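Local coordinates for protein glycerate dehydrogenase (Bacillus sp. 5mfcol3.1, PDB 6P2I) that reduces acyclic imino acids asymmetrically with NADPH as cofactor, intercepting imines produced by a partner oxidase, at residues L198-N203 and E207-E212. Residues are numbered along the deposited sequence; the frame is centred on the assembly and turned at random.
With NAP (NADP nicotinamide-adenine-dinucleotide phosphate), chain C.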
ATOM      1  N   LEU A 198      11.522  -9.683  -4.809  1.00 18.64           N
ATOM      2  CA  LEU A 198      12.459 -10.740  -4.442  0.65 20.44           C
ATOM      3  C   LEU A 198      11.981 -11.472  -3.192  1.00 20.81           C
ATOM      4  O   LEU A 198      11.607 -10.838  -2.200  1.00 20.72           O
ATOM      5  CB  LEU A 198      13.859 -10.160  -4.200  0.65 20.50           C
ATOM      6  CG  LEU A 198      14.640  -9.776  -5.461  0.65 24.31           C
ATOM      7  CD1 LEU A 198      15.625  -8.644  -5.179  0.65 25.26           C
ATOM      8  CD2 LEU A 198      15.373 -10.990  -6.020  0.65 25.88           C
ATOM      9  N   HIS A 199      12.014 -12.808  -3.239  1.00 18.63           N
ATOM     10  CA  HIS A 199      11.598 -13.652  -2.123  1.00 18.47           C
ATOM     11  C   HIS A 199      12.478 -14.896  -2.088  1.00 22.22           C
ATOM     12  O   HIS A 199      12.015 -16.027  -2.170  1.00 21.47           O
ATOM     13  CB  HIS A 199      10.114 -13.980  -2.241  1.00 21.30           C
ATOM     14  CG  HIS A 199       9.262 -12.760  -2.192  1.00 19.78           C
ATOM     15  ND1 HIS A 199       9.098 -12.022  -1.038  1.00 19.59           N
ATOM     16  CD2 HIS A 199       8.592 -12.097  -3.166  1.00 19.55           C
ATOM     17  CE1 HIS A 199       8.332 -10.978  -1.295  1.00 19.26           C
ATOM     18  NE2 HIS A 199       8.012 -10.997  -2.577  1.00 18.88           N
ATOM     19  N   ILE A 200      13.780 -14.667  -1.943  1.00 20.91           N
ATOM     20  CA  ILE A 200      14.789 -15.702  -2.126  1.00 22.74           C
ATOM     21  C   ILE A 200      15.836 -15.572  -1.025  1.00 21.66           C
ATOM     22  O   ILE A 200      16.156 -14.450  -0.604  1.00 22.59           O
ATOM     23  CB  ILE A 200      15.387 -15.588  -3.541  1.00 30.94           C
ATOM     24  CG1 ILE A 200      16.267 -16.773  -3.898  1.00 32.95           C
ATOM     25  CG2 ILE A 200      16.126 -14.266  -3.729  1.00 32.26           C
ATOM     26  CD1 ILE A 200      16.830 -16.667  -5.294  1.00 42.24           C
ATOM     27  N   PRO A 201      16.350 -16.678  -0.501  1.00 21.41           N
ATOM     28  CA  PRO A 201      17.408 -16.589   0.511  1.00 21.79           C
ATOM     29  C   PRO A 201      18.702 -16.098  -0.103  1.00 23.27           C
ATOM     30  O   PRO A 201      18.971 -16.290  -1.291  1.00 25.64           O
ATOM     31  CB  PRO A 201      17.543 -18.029   1.006  1.00 28.75           C
ATOM     32  CG  PRO A 201      17.160 -18.846  -0.178  1.00 29.26           C
ATOM     33  CD  PRO A 201      16.014 -18.082  -0.806  1.00 22.29           C
ATOM     34  N   ARG A 202      19.518 -15.462   0.729  1.00 26.20           N
ATOM     35  CA  ARG A 202      20.856 -15.054   0.325  1.00 28.47           C
ATOM     36  C   ARG A 202      21.859 -16.169   0.597  1.00 28.18           C
ATOM     37  O   ARG A 202      21.961 -16.662   1.726  1.00 32.36           O
ATOM     38  CB  ARG A 202      21.275 -13.784   1.061  1.00 29.23           C
ATOM     39  CG  ARG A 202      22.702 -13.360   0.767  1.00 41.91           C
ATOM     40  CD  ARG A 202      23.308 -12.688   1.974  1.00 48.71           C
ATOM     41  NE  ARG A 202      24.614 -12.121   1.685  1.00 49.71           N
ATOM     42  CZ  ARG A 202      25.248 -11.285   2.498  1.00 60.42           C
ATOM     43  NH1 ARG A 202      24.682 -10.918   3.641  1.00 66.77           N
ATOM     44  NH2 ARG A 202      26.440 -10.811   2.165  1.00 60.05           N
ATOM     45  N   ASN A 203      22.588 -16.571  -0.437  1.00 27.86           N
ATOM     46  CA  ASN A 203      23.710 -17.489  -0.277  1.00 36.10           C
ATOM     47  C   ASN A 203      24.692 -17.225  -1.409  1.00 32.84           C
ATOM     48  O   ASN A 203      24.523 -16.280  -2.185  1.00 34.57           O
ATOM     49  CB  ASN A 203      23.235 -18.948  -0.236  1.00 36.82           C
ATOM     50  CG  ASN A 203      22.367 -19.310  -1.422  1.00 34.99           C
ATOM     51  OD1 ASN A 203      22.725 -19.049  -2.566  1.00 32.83           O
ATOM     52  ND2 ASN A 203      21.214 -19.901  -1.150  1.00 41.21           N
ATOM     53  N   GLU A 207      23.784 -14.365  -4.321  1.00 33.90           N
ATOM     54  CA  GLU A 207      24.374 -13.039  -4.189  1.00 29.72           C
ATOM     55  C   GLU A 207      24.507 -12.394  -5.560  1.00 30.25           C
ATOM     56  O   GLU A 207      24.991 -13.022  -6.506  1.00 31.37           O
ATOM     57  CB  GLU A 207      25.737 -13.130  -3.500  1.00 38.33           C
ATOM     58  CG  GLU A 207      25.613 -13.365  -2.009  1.00 43.91           C
ATOM     59  CD  GLU A 207      26.491 -12.446  -1.202  1.00 64.30           C
ATOM     60  OE1 GLU A 207      26.710 -11.296  -1.642  1.00 63.98           O
ATOM     61  OE2 GLU A 207      26.973 -12.883  -0.133  1.00 68.53           O
ATOM     62  N   ILE A 208      24.048 -11.145  -5.666  1.00 31.00           N
ATOM     63  CA  ILE A 208      24.077 -10.379  -6.910  1.00 36.08           C
ATOM     64  C   ILE A 208      23.383 -11.154  -8.024  1.00 35.22           C
ATOM     65  O   ILE A 208      23.866 -11.197  -9.164  1.00 36.07           O
ATOM     66  CB  ILE A 208      25.515 -10.009  -7.324  1.00 35.78           C
ATOM     67  CG1 ILE A 208      26.380  -9.705  -6.102  1.00 42.62           C
ATOM     68  CG2 ILE A 208      25.502  -8.794  -8.253  1.00 37.22           C
ATOM     69  CD1 ILE A 208      26.045  -8.390  -5.439  1.00 50.58           C
ATOM     70  N   ILE A 209      22.253 -11.785  -7.704  1.00 32.34           N
ATOM     71  CA  ILE A 209      21.498 -12.465  -8.750  1.00 33.00           C
ATOM     72  C   ILE A 209      20.914 -11.451  -9.729  1.00 31.16           C
ATOM     73  O   ILE A 209      20.790 -11.736 -10.926  1.00 32.64           O
ATOM     74  CB  ILE A 209      20.411 -13.373  -8.142  1.00 35.24           C
ATOM     75  CG1 ILE A 209      19.872 -14.336  -9.206  1.00 37.44           C
ATOM     76  CG2 ILE A 209      19.294 -12.551  -7.508  1.00 28.94           C
ATOM     77  CD1 ILE A 209      18.726 -15.212  -8.728  1.00 33.92           C
ATOM     78  N   LEU A 210      20.579 -10.250  -9.253  1.00 26.26           N
ATOM     79  CA  LEU A 210      20.127  -9.169 -10.136  1.00 26.34           C
ATOM     80  C   LEU A 210      21.368  -8.403 -10.578  1.00 32.24           C
ATOM     81  O   LEU A 210      21.793  -7.434  -9.948  1.00 32.72           O
ATOM     82  CB  LEU A 210      19.115  -8.271  -9.439  1.00 26.89           C
ATOM     83  CG  LEU A 210      17.710  -8.843  -9.237  1.00 34.13           C
ATOM     84  CD1 LEU A 210      16.712  -7.731  -8.938  1.00 26.64           C
ATOM     85  CD2 LEU A 210      17.277  -9.657 -10.444  1.00 38.68           C
ATOM     86  N   THR A 211      21.958  -8.859 -11.675  1.00 29.78           N
ATOM     87  CA  THR A 211      23.150  -8.248 -12.239  1.00 32.24           C
ATOM     88  C   THR A 211      22.810  -6.923 -12.919  1.00 35.71           C
ATOM     89  O   THR A 211      21.644  -6.596 -13.166  1.00 33.98           O
ATOM     90  CB  THR A 211      23.785  -9.201 -13.245  1.00 37.54           C
ATOM     91  OG1 THR A 211      22.834  -9.465 -14.281  1.00 33.18           O
ATOM     92  CG2 THR A 211      24.144 -10.512 -12.570  1.00 39.65           C
ATOM     93  N   GLU A 212      23.861  -6.157 -13.232  1.00 33.73           N
ATOM     94  CA  GLU A 212      23.677  -4.952 -14.036  1.00 39.98           C
ATOM     95  C   GLU A 212      22.968  -5.275 -15.346  1.00 34.41           C
ATOM     96  O   GLU A 212      22.065  -4.545 -15.769  1.00 37.04           O
ATOM     97  CB  GLU A 212      25.025  -4.280 -14.313  1.00 41.18           C
ATOM     98  CG  GLU A 212      24.910  -3.013 -15.154  1.00 39.91           C
ATOM     99  CD  GLU A 212      26.249  -2.364 -15.435  1.00 52.66           C
ATOM    100  OE1 GLU A 212      27.273  -2.848 -14.913  1.00 54.52           O
ATOM    101  OE2 GLU A 212      26.278  -1.367 -16.184  1.00 59.30           O
TER
HETATM  102  PA  NAP C 401      11.427 -20.225   1.150  1.00 21.62           P
HETATM  103  O1A NAP C 401      12.651 -21.074   1.422  1.00 22.64           O
HETATM  104  O2A NAP C 401      10.067 -20.748   1.510  1.00 21.02           O
HETATM  105  O5B NAP C 401      11.413 -19.885  -0.411  1.00 22.26           O
HETATM  106  C5B NAP C 401      12.609 -19.548  -1.106  1.00 22.60           C
HETATM  107  C4B NAP C 401      12.273 -19.506  -2.592  1.00 23.10           C
HETATM  108  O4B NAP C 401      13.445 -19.074  -3.286  1.00 25.29           O
HETATM  109  C3B NAP C 401      11.920 -20.888  -3.148  1.00 21.31           C
HETATM  110  O3B NAP C 401      11.014 -20.732  -4.258  1.00 23.54           O
HETATM  111  C2B NAP C 401      13.236 -21.394  -3.687  1.00 24.59           C
HETATM  112  O2B NAP C 401      13.081 -22.352  -4.724  1.00 24.99           O
HETATM  113  C1B NAP C 401      13.784 -20.090  -4.236  1.00 26.11           C
HETATM  114  N9A NAP C 401      15.234 -20.176  -4.469  1.00 24.92           N
HETATM  115  C8A NAP C 401      16.175 -20.588  -3.596  1.00 26.79           C
HETATM  116  N7A NAP C 401      17.400 -20.554  -4.176  1.00 25.88           N
HETATM  117  C5A NAP C 401      17.226 -20.133  -5.442  1.00 30.94           C
HETATM  118  C6A NAP C 401      18.098 -19.869  -6.604  1.00 32.67           C
HETATM  119  N6A NAP C 401      19.435 -20.066  -6.519  1.00 31.48           N
HETATM  120  N1A NAP C 401      17.511 -19.428  -7.735  1.00 30.10           N
HETATM  121  C2A NAP C 401      16.179 -19.225  -7.835  1.00 31.41           C
HETATM  122  N3A NAP C 401      15.315 -19.440  -6.825  1.00 25.00           N
HETATM  123  C4A NAP C 401      15.793 -19.888  -5.629  1.00 25.99           C
HETATM  124  O3  NAP C 401      11.754 -18.791   1.817  1.00 20.57           O
HETATM  125  PN  NAP C 401      10.705 -17.697   2.353  1.00 21.00           P
HETATM  126  O1N NAP C 401      10.108 -18.147   3.663  1.00 22.24           O
HETATM  127  O2N NAP C 401       9.761 -17.308   1.237  1.00 20.02           O
HETATM  128  O5D NAP C 401      11.710 -16.488   2.679  1.00 21.87           O
HETATM  129  C5D NAP C 401      12.504 -15.911   1.635  1.00 21.60           C
HETATM  130  C4D NAP C 401      13.450 -14.862   2.204  1.00 23.08           C
HETATM  131  O4D NAP C 401      12.688 -13.777   2.724  1.00 23.54           O
HETATM  132  C3D NAP C 401      14.264 -15.325   3.404  1.00 24.46           C
HETATM  133  O3D NAP C 401      15.429 -16.075   3.026  1.00 26.25           O
HETATM  134  C2D NAP C 401      14.598 -14.009   4.090  1.00 23.48           C
HETATM  135  O2D NAP C 401      15.894 -13.565   3.668  1.00 25.44           O
HETATM  136  C1D NAP C 401      13.509 -13.041   3.622  1.00 21.91           C
HETATM  137  N1N NAP C 401      12.722 -12.557   4.763  1.00 24.53           N
HETATM  138  C2N NAP C 401      12.623 -11.234   4.982  1.00 24.42           C
HETATM  139  C3N NAP C 401      11.901 -10.736   6.064  1.00 22.20           C
HETATM  140  C7N NAP C 401      11.825  -9.250   6.308  1.00 24.82           C
HETATM  141  O7N NAP C 401      11.471  -8.843   7.406  1.00 26.71           O
HETATM  142  N7N NAP C 401      12.202  -8.389   5.351  1.00 21.84           N
HETATM  143  C4N NAP C 401      11.276 -11.638   6.929  1.00 25.25           C
HETATM  144  C5N NAP C 401      11.400 -13.009   6.689  1.00 22.28           C
HETATM  145  C6N NAP C 401      12.129 -13.438   5.586  1.00 23.32           C
HETATM  146  P2B NAP C 401      12.900 -23.933  -4.451  1.00 26.02           P
HETATM  147  O1X NAP C 401      14.071 -24.335  -3.571  1.00 27.02           O
HETATM  148  O2X NAP C 401      11.582 -24.065  -3.736  1.00 30.92           O
HETATM  149  O3X NAP C 401      12.879 -24.521  -5.836  1.00 27.96           O
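R202 and E207 form a salt bridge in which one carboxylate oxygen takes both donors: E207 OE2 lies 3.1 Å from R202 NE, a weak hydrogen bond bent to 145°, and also accepts from R202 NH2. OE2 sits at the guanidinium edge, but the carboxylate is turned 68° from the guanidinium plane, and NH2 meets the oxygen from above the carboxylate plane. Having CG anti to the backbone N (chi1 176°) sets R202 CG against CG of E207, and the bend at chi2 turns the guanidinium toward OE2. Next to this bridge, E207 N donates to N203 O at 3.0 Å, tying the two limbs of the loop by main chain as well. With an alanine in place of E207, the R202 guanidinium would probably lose its carboxylate mate and be freer to swing.

Deeper in, the contact is apolar: in one of the two modelled conformers of L198, it meets L210 tip to tip, CD1 to CD1 at 4.0 Å, while I200 CD1 touches I209 CD1 at 4.2 Å. Both limbs belong to the loop that leaves strand 195-198 of the parallel Rossmann-type sheet and leads to helix 212-215, at the cofactor edge of the NAD-binding domain. The tip of I200 also packs on the NADP adenine, with CD1 3.4 Å from C4A, and I209 CD1 lies beside it over the same face of the base. P201 CA approaches O3D of the nicotinamide-side ribose to 3.2 Å.

Further out, T206 OG1 hydrogen-bonds to P201 O and N203 N, bracing the bend between the limbs. L210, centre of an inverse gamma turn, packs with I209 on I186 of helix 186-192, and T211 OG1 caps L214 N at the start of helix 212-215.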